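PDB 3LYK: stringent starvation protein A homolog, which probably forms an equimolar complex with the RNA polymerase holoenzyme, though not with the core enzyme, and has the fold of the glutathione S-transferase superfamily. Local coordinates for residues K112-T117 and K165-E170; E44-L49 and V55-D60; F145-E148 and L152-C155; Q104-T109 and E130-I135. One frame throughout, in Å; residues are numbered along the deposited sequence.

Contact 1: residues K112-T117 and K165-E170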
loop_
_atom_site.group_PDB
_atom_site.type_symbol
_atom_site.label_atom_id
_atom_site.label_comp_id
_atom_site.label_asym_id
_atom_site.label_seq_id
_atom_site.Cartn_x
_atom_site.Cartn_y
_atom_site.Cartn_z
ATOM N N LYS B 112 -2.054 -12.855 -16.226
ATOM C CA LYS B 112 -2.654 -13.167 -17.536
ATOM C C LYS B 112 -1.811 -14.280 -18.192
ATOM O O LYS B 112 -2.355 -15.262 -18.735
ATOM C CB LYS B 112 -2.620 -11.891 -18.389
ATOM C CG LYS B 112 -3.564 -11.817 -19.587
ATOM C CD LYS B 112 -3.331 -10.512 -20.388
ATOM C CE LYS B 112 -3.279 -10.750 -21.903
ATOM N NZ LYS B 112 -2.391 -9.718 -22.547
ATOM N N ALA B 113 -0.484 -14.131 -18.112
ATOM C CA ALA B 113 0.455 -15.092 -18.706
ATOM C C ALA B 113 0.378 -16.471 -18.077
ATOM O O ALA B 113 0.740 -17.441 -18.697
ATOM C CB ALA B 113 1.896 -14.563 -18.674
ATOM N N GLU B 114 -0.115 -16.565 -16.858
ATOM C CA GLU B 114 -0.248 -17.862 -16.225
ATOM C C GLU B 114 -1.649 -18.404 -16.397
ATOM O O GLU B 114 -1.826 -19.604 -16.479
ATOM C CB GLU B 114 0.062 -17.781 -14.727
ATOM C CG GLU B 114 1.445 -17.262 -14.396
ATOM C CD GLU B 114 1.628 -17.019 -12.896
ATOM O OE1 GLU B 114 0.990 -16.078 -12.355
ATOM O OE2 GLU B 114 2.406 -17.775 -12.264
ATOM N N ASN B 115 -2.649 -17.530 -16.408
ATOM C CA ASN B 115 -4.036 -17.971 -16.310
ATOM C C ASN B 115 -4.956 -17.649 -17.491
ATOM O O ASN B 115 -6.134 -17.937 -17.438
ATOM C CB ASN B 115 -4.662 -17.430 -15.021
ATOM C CG ASN B 115 -3.775 -17.659 -13.797
ATOM O OD1 ASN B 115 -3.049 -18.655 -13.717
ATOM N ND2 ASN B 115 -3.828 -16.730 -12.844
ATOM N N GLY B 116 -4.447 -17.022 -18.537
ATOM C CA GLY B 116 -5.308 -16.683 -19.670
ATOM C C GLY B 116 -5.497 -17.804 -20.694
ATOM O O GLY B 116 -5.018 -18.929 -20.517
ATOM N N THR B 117 -6.211 -17.483 -21.769
ATOM C CA THR B 117 -6.279 -18.337 -22.947
ATOM C C THR B 117 -4.929 -18.295 -23.658
ATOM O O THR B 117 -4.079 -17.440 -23.361
ATOM C CB THR B 117 -7.366 -17.856 -23.932
ATOM O OG1 THR B 117 -6.957 -16.618 -24.544
ATOM C CG2 THR B 117 -8.704 -17.666 -23.210
ATOM N N LYS B 165 11.085 -16.849 -16.121
ATOM C CA LYS B 165 12.025 -17.920 -16.465
ATOM C C LYS B 165 11.293 -19.292 -16.575
ATOM O O LYS B 165 11.462 -19.984 -17.561
ATOM C CB LYS B 165 13.208 -18.001 -15.495
ATOM C CG LYS B 165 14.360 -18.924 -15.978
ATOM C CD LYS B 165 15.582 -18.890 -15.034
ATOM C CE LYS B 165 16.745 -19.761 -15.572
ATOM N NZ LYS B 165 16.425 -21.234 -15.468
ATOM N N HIS B 166 10.455 -19.630 -15.600
ATOM C CA HIS B 166 9.788 -20.924 -15.571
ATOM C C HIS B 166 8.574 -21.030 -16.463
ATOM O O HIS B 166 7.963 -22.082 -16.549
ATOM C CB HIS B 166 9.495 -21.365 -14.126
ATOM C CG HIS B 166 10.752 -21.603 -13.357
ATOM N ND1 HIS B 166 11.499 -20.568 -12.833
ATOM C CD2 HIS B 166 11.486 -22.729 -13.172
ATOM C CE1 HIS B 166 12.609 -21.054 -12.297
ATOM N NE2 HIS B 166 12.616 -22.365 -12.475
ATOM N N LEU B 167 8.238 -19.936 -17.130
ATOM C CA LEU B 167 7.210 -19.970 -18.145
ATOM C C LEU B 167 7.840 -20.049 -19.529
ATOM O O LEU B 167 7.136 -20.022 -20.522
ATOM C CB LEU B 167 6.283 -18.756 -18.031
ATOM C CG LEU B 167 5.290 -18.829 -16.880
ATOM C CD1 LEU B 167 4.626 -17.438 -16.639
ATOM C CD2 LEU B 167 4.242 -19.880 -17.149
ATOM N N GLY B 168 9.161 -20.136 -19.585
ATOM C CA GLY B 168 9.861 -20.329 -20.855
ATOM C C GLY B 168 10.472 -19.095 -21.488
ATOM O O GLY B 168 11.127 -19.198 -22.509
ATOM N N VAL B 169 10.265 -17.923 -20.898
ATOM C CA VAL B 169 10.931 -16.700 -21.354
ATOM C C VAL B 169 12.455 -16.851 -21.324
ATOM O O VAL B 169 13.022 -17.314 -20.342
ATOM C CB VAL B 169 10.492 -15.492 -20.480
ATOM C CG1 VAL B 169 11.226 -14.198 -20.884
ATOM C CG2 VAL B 169 9.029 -15.315 -20.619
ATOM N N GLU B 170 13.107 -16.455 -22.409
ATOM C CA GLU B 170 14.574 -16.482 -22.532
ATOM C C GLU B 170 14.968 -15.147 -23.148
ATOM O O GLU B 170 14.445 -14.778 -24.181
ATOM C CB GLU B 170 15.021 -17.661 -23.425
ATOM C CG GLU B 170 14.746 -19.069 -22.797
ATOM C CD GLU B 170 15.198 -20.278 -23.671
ATOM O OE1 GLU B 170 15.720 -20.072 -24.789
ATOM O OE2 GLU B 170 15.025 -21.446 -23.234
#

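Contact 2: residues E44-L49 and V55-D60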
loop_
_atom_site.group_PDB
_atom_site.type_symbol
_atom_site.label_atom_id
_atom_site.label_comp_id
_atom_site.label_asym_id
_atom_site.label_seq_id
_atom_site.Cartn_x
_atom_site.Cartn_y
_atom_site.Cartn_z
ATOM N N GLU B 44 -9.325 -23.794 8.479
ATOM C CA GLU B 44 -10.182 -23.050 9.426
ATOM C C GLU B 44 -9.345 -22.196 10.386
ATOM O O GLU B 44 -9.773 -21.147 10.762
ATOM C CB GLU B 44 -11.108 -23.959 10.220
ATOM C CG GLU B 44 -12.336 -24.410 9.411
ATOM C CD GLU B 44 -13.032 -25.614 10.040
ATOM O OE1 GLU B 44 -12.343 -26.431 10.698
ATOM O OE2 GLU B 44 -14.268 -25.735 9.874
ATOM N N ASP B 45 -8.140 -22.625 10.738
ATOM C CA ASP B 45 -7.353 -21.778 11.630
ATOM C C ASP B 45 -6.888 -20.449 10.961
ATOM O O ASP B 45 -6.813 -19.440 11.647
ATOM C CB ASP B 45 -6.224 -22.555 12.323
ATOM C CG ASP B 45 -5.188 -23.052 11.341
ATOM O OD1 ASP B 45 -5.374 -22.802 10.127
ATOM O OD2 ASP B 45 -4.191 -23.710 11.756
ATOM N N LEU B 46 -6.619 -20.443 9.646
ATOM C CA LEU B 46 -6.412 -19.190 8.921
ATOM C C LEU B 46 -7.665 -18.308 8.960
ATOM O O LEU B 46 -7.552 -17.094 9.209
ATOM C CB LEU B 46 -5.963 -19.389 7.459
ATOM C CG LEU B 46 -5.836 -18.109 6.604
ATOM C CD1 LEU B 46 -4.778 -17.159 7.175
ATOM C CD2 LEU B 46 -5.541 -18.399 5.152
HETATM N N MSE B 47 -8.838 -18.896 8.682
HETATM C CA MSE B 47 -10.122 -18.147 8.747
HETATM C C MSE B 47 -10.404 -17.487 10.119
HETATM O O MSE B 47 -10.899 -16.384 10.168
HETATM C CB MSE B 47 -11.318 -19.036 8.363
HETATM C CG MSE B 47 -11.150 -19.738 7.027
HETATM SE SE MSE B 47 -10.756 -18.507 5.557
HETATM C CE MSE B 47 -12.158 -17.121 5.797
ATOM N N GLU B 48 -10.090 -18.198 11.192
ATOM C CA GLU B 48 -10.162 -17.735 12.569
ATOM C C GLU B 48 -9.284 -16.478 12.801
ATOM O O GLU B 48 -9.709 -15.536 13.469
ATOM C CB GLU B 48 -9.628 -18.853 13.450
ATOM C CG GLU B 48 -10.488 -19.276 14.617
ATOM C CD GLU B 48 -10.320 -20.787 14.923
ATOM O OE1 GLU B 48 -11.333 -21.540 14.809
ATOM O OE2 GLU B 48 -9.174 -21.233 15.237
ATOM N N LEU B 49 -8.078 -16.473 12.233
ATOM C CA LEU B 49 -7.092 -15.428 12.470
ATOM C C LEU B 49 -7.233 -14.275 11.477
ATOM O O LEU B 49 -7.028 -13.126 11.842
ATOM C CB LEU B 49 -5.673 -16.011 12.442
ATOM C CG LEU B 49 -5.332 -17.070 13.503
ATOM C CD1 LEU B 49 -4.101 -17.892 13.142
ATOM C CD2 LEU B 49 -5.162 -16.463 14.898
ATOM N N VAL B 55 -3.660 -14.968 1.631
ATOM C CA VAL B 55 -2.286 -15.232 1.987
ATOM C C VAL B 55 -1.443 -14.283 1.167
ATOM O O VAL B 55 -1.863 -13.862 0.107
ATOM C CB VAL B 55 -1.865 -16.727 1.722
ATOM C CG1 VAL B 55 -2.531 -17.660 2.759
ATOM C CG2 VAL B 55 -2.193 -17.159 0.298
ATOM N N PRO B 56 -0.233 -13.946 1.645
ATOM C CA PRO B 56 0.393 -14.369 2.912
ATOM C C PRO B 56 -0.284 -13.732 4.134
ATOM O O PRO B 56 -0.678 -12.563 4.086
ATOM C CB PRO B 56 1.828 -13.841 2.777
ATOM C CG PRO B 56 1.685 -12.687 1.819
ATOM C CD PRO B 56 0.660 -13.119 0.825
ATOM N N THR B 57 -0.372 -14.506 5.213
ATOM C CA THR B 57 -0.764 -14.027 6.518
ATOM C C THR B 57 0.340 -14.464 7.491
ATOM O O THR B 57 0.707 -15.664 7.528
ATOM C CB THR B 57 -2.110 -14.640 6.951
ATOM O OG1 THR B 57 -3.151 -14.130 6.125
ATOM C CG2 THR B 57 -2.426 -14.302 8.367
ATOM N N LEU B 58 0.915 -13.491 8.212
ATOM C CA LEU B 58 2.007 -13.724 9.157
ATOM C C LEU B 58 1.406 -13.583 10.520
ATOM O O LEU B 58 0.692 -12.610 10.759
ATOM C CB LEU B 58 3.139 -12.690 8.998
ATOM C CG LEU B 58 4.334 -12.833 9.952
ATOM C CD1 LEU B 58 5.071 -14.124 9.554
ATOM C CD2 LEU B 58 5.243 -11.583 9.801
ATOM N N VAL B 59 1.661 -14.555 11.394
ATOM C CA VAL B 59 1.078 -14.601 12.723
ATOM C C VAL B 59 2.234 -14.697 13.693
ATOM O O VAL B 59 3.051 -15.617 13.627
ATOM C CB VAL B 59 0.163 -15.817 12.932
ATOM C CG1 VAL B 59 -0.387 -15.849 14.358
ATOM C CG2 VAL B 59 -0.998 -15.787 11.933
ATOM N N ASP B 60 2.296 -13.732 14.598
ATOM C CA ASP B 60 3.303 -13.752 15.637
ATOM C C ASP B 60 2.618 -13.599 16.955
ATOM O O ASP B 60 2.193 -12.501 17.292
ATOM C CB ASP B 60 4.274 -12.599 15.482
ATOM C CG ASP B 60 5.437 -12.682 16.486
ATOM O OD1 ASP B 60 5.295 -13.343 17.560
ATOM O OD2 ASP B 60 6.494 -12.088 16.186
#

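Contact 3: residues F145-E148 and L152-C155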
loop_
_atom_site.group_PDB
_atom_site.type_symbol
_atom_site.label_atom_id
_atom_site.label_comp_id
_atom_site.label_asym_id
_atom_site.label_seq_id
_atom_site.Cartn_x
_atom_site.Cartn_y
_atom_site.Cartn_z
ATOM N N PHE B 145 17.862 -3.145 -8.653
ATOM C CA PHE B 145 16.886 -2.471 -9.481
ATOM C C PHE B 145 16.695 -1.011 -9.022
ATOM O O PHE B 145 15.974 -0.752 -8.059
ATOM C CB PHE B 145 15.576 -3.241 -9.496
ATOM C CG PHE B 145 14.689 -2.864 -10.602
ATOM C CD1 PHE B 145 14.702 -3.575 -11.791
ATOM C CD2 PHE B 145 13.817 -1.779 -10.479
ATOM C CE1 PHE B 145 13.847 -3.226 -12.849
ATOM C CE2 PHE B 145 12.948 -1.431 -11.524
ATOM C CZ PHE B 145 12.987 -2.144 -12.719
HETATM N N MSE B 146 17.363 -0.089 -9.721
HETATM C CA MSE B 146 17.346 1.356 -9.413
HETATM C C MSE B 146 17.957 1.576 -8.042
HETATM O O MSE B 146 17.594 2.515 -7.369
HETATM C CB MSE B 146 15.915 1.930 -9.397
HETATM C CG MSE B 146 15.216 2.013 -10.739
HETATM SE SE MSE B 146 16.257 3.211 -11.913
HETATM C CE MSE B 146 15.563 4.976 -11.335
ATOM N N ASN B 147 18.839 0.681 -7.603
ATOM C CA ASN B 147 19.499 0.841 -6.319
ATOM C C ASN B 147 20.881 0.233 -6.353
ATOM O O ASN B 147 21.147 -0.690 -7.142
ATOM C CB ASN B 147 18.667 0.250 -5.152
ATOM C CG ASN B 147 17.552 1.215 -4.669
ATOM O OD1 ASN B 147 17.850 2.280 -4.136
ATOM N ND2 ASN B 147 16.285 0.863 -4.901
ATOM N N GLU B 148 21.744 0.755 -5.487
ATOM C CA GLU B 148 23.107 0.271 -5.310
ATOM C C GLU B 148 23.139 -1.029 -4.527
ATOM O O GLU B 148 24.037 -1.844 -4.750
ATOM C CB GLU B 148 23.941 1.301 -4.534
ATOM C CG GLU B 148 24.126 2.632 -5.252
ATOM C CD GLU B 148 25.042 2.519 -6.485
ATOM O OE1 GLU B 148 25.782 1.507 -6.609
ATOM O OE2 GLU B 148 25.016 3.451 -7.328
ATOM N N LEU B 152 13.887 -4.054 -0.929
ATOM C CA LEU B 152 12.494 -4.447 -1.163
ATOM C C LEU B 152 12.053 -4.364 -2.617
ATOM O O LEU B 152 11.218 -5.160 -3.028
ATOM C CB LEU B 152 11.518 -3.683 -0.249
ATOM C CG LEU B 152 11.648 -3.882 1.270
ATOM C CD1 LEU B 152 10.504 -3.110 2.043
ATOM C CD2 LEU B 152 11.653 -5.375 1.663
ATOM N N VAL B 153 12.560 -3.403 -3.390
ATOM C CA VAL B 153 12.190 -3.341 -4.830
ATOM C C VAL B 153 12.610 -4.656 -5.558
ATOM O O VAL B 153 11.856 -5.222 -6.367
ATOM C CB VAL B 153 12.840 -2.114 -5.524
ATOM C CG1 VAL B 153 12.462 -2.053 -7.007
ATOM C CG2 VAL B 153 12.419 -0.774 -4.790
ATOM N N ASP B 154 13.791 -5.153 -5.232
ATOM C CA ASP B 154 14.272 -6.435 -5.788
ATOM C C ASP B 154 13.395 -7.605 -5.328
ATOM O O ASP B 154 13.209 -8.563 -6.078
ATOM C CB ASP B 154 15.734 -6.642 -5.397
ATOM C CG ASP B 154 16.596 -5.487 -5.841
ATOM O OD1 ASP B 154 16.786 -5.321 -7.070
ATOM O OD2 ASP B 154 17.025 -4.687 -4.962
ATOM N N CYS B 155 12.810 -7.497 -4.124
ATOM C CA CYS B 155 11.846 -8.478 -3.662
ATOM C C CYS B 155 10.562 -8.441 -4.484
ATOM O O CYS B 155 9.789 -9.395 -4.436
ATOM C CB CYS B 155 11.548 -8.317 -2.171
ATOM S SG CYS B 155 13.058 -8.534 -1.175
HETATM O O HOH W 1 16.489 -2.077 -5.469
#

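Contact 4: residues Q104-T109 and E130-I135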
loop_
_atom_site.group_PDB
_atom_site.type_symbol
_atom_site.label_atom_id
_atom_site.label_comp_id
_atom_site.label_asym_id
_atom_site.label_seq_id
_atom_site.Cartn_x
_atom_site.Cartn_y
_atom_site.Cartn_z
ATOM N N GLN B 104 1.374 -2.731 -10.087
ATOM C CA GLN B 104 0.215 -2.278 -10.841
ATOM C C GLN B 104 0.316 -2.595 -12.326
ATOM O O GLN B 104 -0.641 -3.063 -12.927
ATOM C CB GLN B 104 0.043 -0.758 -10.658
ATOM C CG GLN B 104 -1.373 -0.350 -10.503
ATOM C CD GLN B 104 -1.506 0.929 -9.651
ATOM O OE1 GLN B 104 -1.812 0.867 -8.449
ATOM N NE2 GLN B 104 -1.268 2.075 -10.270
ATOM N N ASP B 105 1.476 -2.323 -12.903
ATOM C CA ASP B 105 1.710 -2.452 -14.332
ATOM C C ASP B 105 2.150 -3.880 -14.772
ATOM O O ASP B 105 1.658 -4.385 -15.785
ATOM C CB ASP B 105 2.800 -1.475 -14.794
ATOM C CG ASP B 105 2.444 0.011 -14.549
ATOM O OD1 ASP B 105 3.328 0.867 -14.778
ATOM O OD2 ASP B 105 1.316 0.331 -14.137
ATOM N N TRP B 106 3.088 -4.515 -14.048
ATOM C CA TRP B 106 3.620 -5.814 -14.493
ATOM C C TRP B 106 2.900 -7.017 -13.937
ATOM O O TRP B 106 2.625 -7.947 -14.683
ATOM C CB TRP B 106 5.107 -5.929 -14.219
ATOM C CG TRP B 106 5.930 -4.963 -14.985
ATOM C CD1 TRP B 106 5.548 -4.236 -16.089
ATOM C CD2 TRP B 106 7.301 -4.658 -14.762
ATOM N NE1 TRP B 106 6.598 -3.471 -16.537
ATOM C CE2 TRP B 106 7.687 -3.713 -15.742
ATOM C CE3 TRP B 106 8.260 -5.105 -13.832
ATOM C CZ2 TRP B 106 8.983 -3.184 -15.804
ATOM C CZ3 TRP B 106 9.545 -4.588 -13.897
ATOM C CH2 TRP B 106 9.898 -3.635 -14.871
ATOM N N TYR B 107 2.553 -7.013 -12.644
ATOM C CA TYR B 107 1.918 -8.169 -12.033
ATOM C C TYR B 107 0.635 -8.687 -12.714
ATOM O O TYR B 107 0.430 -9.920 -12.753
ATOM C CB TYR B 107 1.736 -7.979 -10.517
ATOM C CG TYR B 107 2.995 -8.230 -9.661
ATOM C CD1 TYR B 107 4.274 -7.991 -10.158
ATOM C CD2 TYR B 107 2.884 -8.721 -8.351
ATOM C CE1 TYR B 107 5.425 -8.220 -9.393
ATOM C CE2 TYR B 107 4.034 -8.942 -7.562
ATOM C CZ TYR B 107 5.299 -8.691 -8.106
ATOM O OH TYR B 107 6.431 -8.930 -7.352
ATOM N N PRO B 108 -0.271 -7.772 -13.181
ATOM C CA PRO B 108 -1.486 -8.314 -13.837
ATOM C C PRO B 108 -1.189 -9.001 -15.156
ATOM O O PRO B 108 -1.855 -9.960 -15.477
ATOM C CB PRO B 108 -2.368 -7.065 -14.085
ATOM C CG PRO B 108 -1.913 -6.068 -13.000
ATOM C CD PRO B 108 -0.414 -6.323 -12.873
ATOM N N THR B 109 -0.203 -8.509 -15.892
ATOM C CA THR B 109 0.245 -9.127 -17.132
ATOM C C THR B 109 0.835 -10.529 -16.851
ATOM O O THR B 109 0.538 -11.503 -17.561
ATOM C CB THR B 109 1.267 -8.236 -17.836
ATOM O OG1 THR B 109 0.749 -6.917 -17.908
ATOM C CG2 THR B 109 1.587 -8.727 -19.287
ATOM N N GLU B 130 9.089 -7.572 -23.897
ATOM C CA GLU B 130 9.445 -6.275 -24.488
ATOM C C GLU B 130 9.730 -5.233 -23.394
ATOM O O GLU B 130 10.780 -4.575 -23.406
ATOM C CB GLU B 130 8.344 -5.754 -25.401
ATOM C CG GLU B 130 8.212 -6.456 -26.746
ATOM C CD GLU B 130 7.028 -5.920 -27.574
ATOM O OE1 GLU B 130 7.270 -5.374 -28.681
ATOM O OE2 GLU B 130 5.858 -6.034 -27.108
ATOM N N GLU B 131 8.803 -5.111 -22.441
ATOM C CA GLU B 131 8.942 -4.142 -21.350
ATOM C C GLU B 131 10.204 -4.303 -20.510
ATOM O O GLU B 131 10.892 -3.323 -20.223
ATOM C CB GLU B 131 7.703 -4.147 -20.470
ATOM C CG GLU B 131 6.730 -3.048 -20.859
ATOM C CD GLU B 131 5.280 -3.416 -20.618
ATOM O OE1 GLU B 131 4.997 -4.439 -19.933
ATOM O OE2 GLU B 131 4.415 -2.670 -21.124
ATOM N N LEU B 132 10.513 -5.536 -20.118
ATOM C CA LEU B 132 11.733 -5.778 -19.368
ATOM C C LEU B 132 13.003 -5.467 -20.184
ATOM O O LEU B 132 13.940 -4.840 -19.677
ATOM C CB LEU B 132 11.738 -7.193 -18.781
ATOM C CG LEU B 132 10.831 -7.291 -17.538
ATOM C CD1 LEU B 132 10.296 -8.673 -17.358
ATOM C CD2 LEU B 132 11.553 -6.813 -16.275
ATOM N N LEU B 133 13.019 -5.870 -21.451
ATOM C CA LEU B 133 14.115 -5.471 -22.337
ATOM C C LEU B 133 14.229 -3.936 -22.420
ATOM O O LEU B 133 15.320 -3.383 -22.289
ATOM C CB LEU B 133 14.011 -6.144 -23.725
ATOM C CG LEU B 133 14.463 -7.623 -23.756
ATOM C CD1 LEU B 133 14.282 -8.232 -25.153
ATOM C CD2 LEU B 133 15.923 -7.837 -23.265
ATOM N N GLY B 134 13.088 -3.264 -22.560
ATOM C CA GLY B 134 13.025 -1.801 -22.575
ATOM C C GLY B 134 13.693 -1.100 -21.402
ATOM O O GLY B 134 14.289 -0.039 -21.577
ATOM N N ILE B 135 13.617 -1.682 -20.206
ATOM C CA ILE B 135 14.263 -1.052 -19.033
ATOM C C ILE B 135 15.699 -1.509 -18.756
ATOM O O ILE B 135 16.316 -1.100 -17.776
ATOM C CB ILE B 135 13.362 -1.051 -17.749
ATOM C CG1 ILE B 135 12.920 -2.462 -17.345
ATOM C CG2 ILE B 135 12.151 -0.157 -17.969
ATOM C CD1 ILE B 135 13.959 -3.238 -16.584
#

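Contact 1: residues K112-T117 and K165-E170
Glu114 and Leu167 bring the two backbones to their nearest approach, with 8.0 Å between their CA atoms, at a place where two helices of the all-helical C-terminal half of a glutathione S-transferase fold both come to an end. Helix 89-115 gives way at Gly116, the first residue to leave helical angles, although its N still bonds to Lys112 O at 2.7 Å. Across from it, the chain leaving helix 152-165 makes a type I turn from Lys165 to Gly168, closed by a bond of 3.1 Å from Gly168 N to Lys165 O. Gly168 has the positive phi (100°) of a Schellman motif, and the turn presents the Leu167 side chain to the neighbouring helix end.

The contact is small and rests on that one leucine. With its CG set beside the backbone N (chi1 -75°), Leu167 directs CD1 between Ala113 and the stem of Glu114. Beyond this stem Glu114 runs on extended (chi2 172°), and its OE2 forms a salt bridge with Lys163, a second link to helix 152-165. Helix 118-134 packs against Ala113 through Ala124 and Leu125. Leu167 CD1 lies 4.5 Å from Ala113 CB, and it meets Glu114 CG at 3.9 Å where the two side chains cross nearly at right angles.

Contact 2: residues E44-L49 and V55-D60
Leu46 is the principal residue of this contact, in which the short helix 44-49 packs on strand 57-60 and the loop leading into it. Its CG stands anti to the backbone N (chi1 175°), which brings CD1 over the strand and CD2 over the loop that leads into it. Leu46 CD1 rests on Thr57, 3.6 Å from its OG1 and 3.7 Å from its CB. Leu46 CD2 meets Val55 CG1 at 3.9 Å, the two side chains crossing at about a right angle. The hydroxyl under Leu46 CD1 has polar partners of its own, Thr54 O and Asn50 ND2, both in the connection between the two segments; Leu46 thus lies against a group that is already bonded.

One helical turn later Leu49 extends the contact along the strand. Leu49 CD1 touches Val59 CG2 at 3.9 Å, again nearly perpendicular, and Val59 offers this methyl from the same strand face as Thr57. The pairing is wholly apolar, although Leu49 remains largely open to solvent.

The fold is thioredoxin-like, and the cis peptide before Pro56 is the hallmark of its cis-proline loop. Strand 57-60 pairs antiparallel with strand 3-11, whose Phe10 also packs on Leu46. While Thr57 and Val59 face helix 44-49, Leu58 packs on Ile71 and Tyr74 of helix 68-78, and Pro56 packs against helix 16-27.

Contact 3: residues F145-E148 and L152-C155
Phe145 and Asp154 supply the direct polar link between loop 145-148 and the beginning of helix 152-165. Phe145 N donates to Asp154 OD1 at 2.9 Å, and the bond is nearly straight, with an N-H...O angle of 165°. It uses the syn lone pair of OD1, on the side of the other carboxylate oxygen. OD1 also bonds Tyr182 OH, while OD2 takes the backbone N of Gly151. That last bond recalls the aspartate half of the N-capping box with which GST-fold proteins begin the corresponding helix. With so many donors round it, this buried carboxylate is probably held as the anion.

A water bridges the segments beside this bond. It donates to Asp154 OD2 at 2.7 Å and to Phe145 O at 3.0 Å, and accepts from Asn147 ND2, also at 3.0 Å. The same amide nitrogen bonds Asp95 OD1, so its two partners fix how the Asn147 side chain is turned.

Nonpolar packing comes from Val153, whose methyls divide between the two loop residues. Val153 CG1, anti to the backbone N (chi1 180°), approaches the Phe145 ring obliquely, 3.7 Å from Phe145 CD2. Val153 CG2 lies 4.2 Å from Asn147 ND2, a loose methyl-to-amide contact.

Beyond the segments, the Phe145 ring runs on to Trp106 of helix 89-115 and to Ile135, just past helix 118-134. Leu152 packs on Met99 of helix 89-115, and on Val24 of helix 16-27 in the thioredoxin-like half.

Contact 4: residues Q104-T109 and E130-I135
The antiparallel hairpin of helices 89-115 and 118-134, part of the all-helical domain of the glutathione S-transferase fold, is packed here round one large aromatic residue. Trp106 lies within an unusual part of its helix: a wide, pi-type turn at 104-106 is followed by a kink where neither Pro108 N, which carries no hydrogen, nor Thr109 N bonds to the turn before. With its CG beside the backbone N (chi1 -65°), Trp106 reaches over to helix 118-134 and spreads its indole along three side chains.

The benzo end of the indole takes the apolar partners. Leu132 CD2 comes obliquely to the ring, 3.8 Å from Trp106 CZ3 and equally near Trp106 CH2. The side chains of Ile135 and Trp106 come from opposite directions, and Ile135 CG1 reaches 4.1 Å from Trp106 CH2.

At the pyrrole end, Glu131 slides past the indole, with the carboxylate and ring planes 22° apart. Glu131 OE1 stays 3.9 Å from Trp106 NE1, a van der Waals approach, while OE2 is bonded by Gln127 NE2 within its own helix.

Leu160 of helix 152-165 also packs on Trp106, and Leu132 meets Leu161 and Leu164 of that helix. Asp105 OD1, next to the tryptophan, bonds Tyr52 OH of the second subunit. The first two long helices of the C-terminal domain, packed against a third, make up the helical bundle characteristic of the glutathione S-transferase fold.

Overall arrangement
From the N terminus, contact 2 closes first: a short loop within the thioredoxin-like half, complete before any other contact opens and set on the far side of the chain's centre from contacts 3 and 4. The remaining three belong to the helical half. Contact 4 joins 104-109 to 130-135, and contact 1 crosses it, because 112-117 lies between those segments and 165-170 beyond them. Both draw on helix 89-115. Contact 3 follows contact 4 in series and nests inside the larger loop closed by contact 1. Contacts 3 and 4 also touch, so that helices 89-115, 118-134 and 152-165 are tied into one bundle.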